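Local atomic coordinates of E3 ubiquitin-protein ligase ORTHRUS 2 (Arabidopsis thaliana, PDB entry 7DUF), a protein that probably acts as a RING-type E3 ubiquitin ligase, with a PHD finger that appears not to recognise the histone H3K4 peptide. Residues 39-43 with 44-48. Sequence-based numbering, arbitrary orientation.
With ZN (zinc ion), chain D.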
loop_
_atom_site.group_PDB
_atom_site.type_symbol
_atom_site.label_atom_id
_atom_site.label_comp_id
_atom_site.label_asym_id
_atom_site.label_seq_id
_atom_site.Cartn_x
_atom_site.Cartn_y
_atom_site.Cartn_z
ATOM N N THR A 39 9.178 -3.733 7.088
ATOM C CA THR A 39 9.147 -2.839 8.237
ATOM C C THR A 39 8.112 -1.755 8.001
ATOM O O THR A 39 8.101 -1.148 6.921
ATOM C CB THR A 39 10.516 -2.204 8.472
ATOM O OG1 THR A 39 11.527 -3.218 8.442
ATOM C CG2 THR A 39 10.552 -1.499 9.820
ATOM N N PRO A 40 7.220 -1.491 8.953
ATOM C CA PRO A 40 6.246 -0.413 8.764
ATOM C C PRO A 40 6.890 0.951 8.956
ATOM O O PRO A 40 7.697 1.159 9.866
ATOM C CB PRO A 40 5.195 -0.691 9.844
ATOM C CG PRO A 40 5.944 -1.409 10.911
ATOM C CD PRO A 40 7.013 -2.215 10.219
ATOM N N TRP A 41 6.531 1.880 8.077
ATOM C CA TRP A 41 7.028 3.246 8.131
ATOM C C TRP A 41 5.854 4.210 8.121
ATOM O O TRP A 41 4.843 3.965 7.456
ATOM C CB TRP A 41 7.961 3.556 6.951
ATOM C CG TRP A 41 9.262 2.820 6.997
ATOM C CD1 TRP A 41 9.453 1.487 6.792
ATOM C CD2 TRP A 41 10.557 3.376 7.257
ATOM N NE1 TRP A 41 10.785 1.175 6.915
ATOM C CE2 TRP A 41 11.484 2.318 7.198
ATOM C CE3 TRP A 41 11.021 4.666 7.536
ATOM C CZ2 TRP A 41 12.849 2.508 7.407
ATOM C CZ3 TRP A 41 12.377 4.852 7.744
ATOM C CH2 TRP A 41 13.275 3.780 7.678
ATOM N N HIS A 42 5.988 5.306 8.865
ATOM C CA HIS A 42 4.985 6.364 8.849
ATOM C C HIS A 42 5.193 7.201 7.594
ATOM O O HIS A 42 6.196 7.913 7.473
ATOM C CB HIS A 42 5.083 7.216 10.110
ATOM C CG HIS A 42 3.952 8.181 10.273
ATOM N ND1 HIS A 42 3.979 9.214 11.185
ATOM C CD2 HIS A 42 2.759 8.270 9.638
ATOM C CE1 HIS A 42 2.852 9.898 11.105
ATOM N NE2 HIS A 42 2.094 9.347 10.174
ATOM N N VAL A 43 4.244 7.119 6.657
ATOM C CA VAL A 43 4.425 7.748 5.351
ATOM C C VAL A 43 4.506 9.264 5.473
ATOM O O VAL A 43 5.100 9.931 4.618
ATOM C CB VAL A 43 3.299 7.313 4.388
ATOM C CG1 VAL A 43 2.068 8.196 4.549
ATOM C CG2 VAL A 43 3.795 7.329 2.949
ATOM N N SER A 44 3.930 9.833 6.534
ATOM C CA SER A 44 3.999 11.278 6.717
ATOM C C SER A 44 5.419 11.728 7.037
ATOM O O SER A 44 5.865 12.778 6.560
ATOM C CB SER A 44 3.037 11.714 7.821
ATOM O OG SER A 44 3.561 12.813 8.546
ATOM N N CYS A 45 6.144 10.943 7.830
ATOM C CA CYS A 45 7.476 11.304 8.292
ATOM C C CYS A 45 8.580 10.885 7.328
ATOM O O CYS A 45 9.756 10.923 7.701
ATOM C CB CYS A 45 7.736 10.689 9.669
ATOM S SG CYS A 45 6.768 11.417 11.012
ATOM N N LEU A 46 8.235 10.482 6.108
ATOM C CA LEU A 46 9.248 10.094 5.140
ATOM C C LEU A 46 9.889 11.327 4.510
ATOM O O LEU A 46 9.364 12.440 4.583
ATOM C CB LEU A 46 8.644 9.206 4.053
ATOM C CG LEU A 46 8.446 7.729 4.403
ATOM C CD1 LEU A 46 7.852 6.978 3.222
ATOM C CD2 LEU A 46 9.759 7.097 4.838
ATOM N N SER A 47 11.050 11.114 3.889
ATOM C CA SER A 47 11.713 12.197 3.171
ATOM C C SER A 47 11.124 12.370 1.777
ATOM O O SER A 47 10.822 13.492 1.355
ATOM C CB SER A 47 13.219 11.936 3.091
ATOM O OG SER A 47 13.900 12.534 4.179
ATOM N N SER A 48 10.954 11.267 1.051
ATOM C CA SER A 48 10.359 11.275 -0.284
ATOM C C SER A 48 9.253 10.231 -0.316
ATOM O O SER A 48 9.495 9.062 -0.650
ATOM C CB SER A 48 11.407 11.009 -1.363
ATOM O OG SER A 48 12.255 12.130 -1.538
HETATM ZN ZN ZN D . 5.653 9.815 12.270
#
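H42 and C45 are the first and last residues of a beta turn, H42-V43-S44-C45, into which strand 40-42 leads: C45 N reaches H42 O at 3.1 Å in a weak hydrogen bond, its N-H...O angle only 132°. The turn brings both side chains to one zinc ion, bound by H42 ND1 at 2.1 Å and C45 SG at 2.3 Å, with C19 and C22 completing this three-cysteine, one-histidine site of the PHD finger. With CG anti to the backbone N (chi1 -171°), the H42 imidazole swings out toward the metal, and S44 CB lies over one ring face, 3.8 Å from the centroid, in a CH-pi contact. Beyond the turn, L46 folds back toward W41 and V43 of 39-43. Its CD2 meets W41 CE3 at 3.8 Å, obliquely to the indole, while its CD1 lies 4.1 Å from V43 CG2. Cut back to an alanine, this side chain would no longer carry either methyl, and the six-membered ring of W41 and V43 CG2 would probably lose the contact that each makes here. H42 NE2 donates to E30 OE2, so the ring is fixed at both nitrogens; that carboxylate probably makes the imidazole more electron-rich and strengthens ND1 as a zinc ligand.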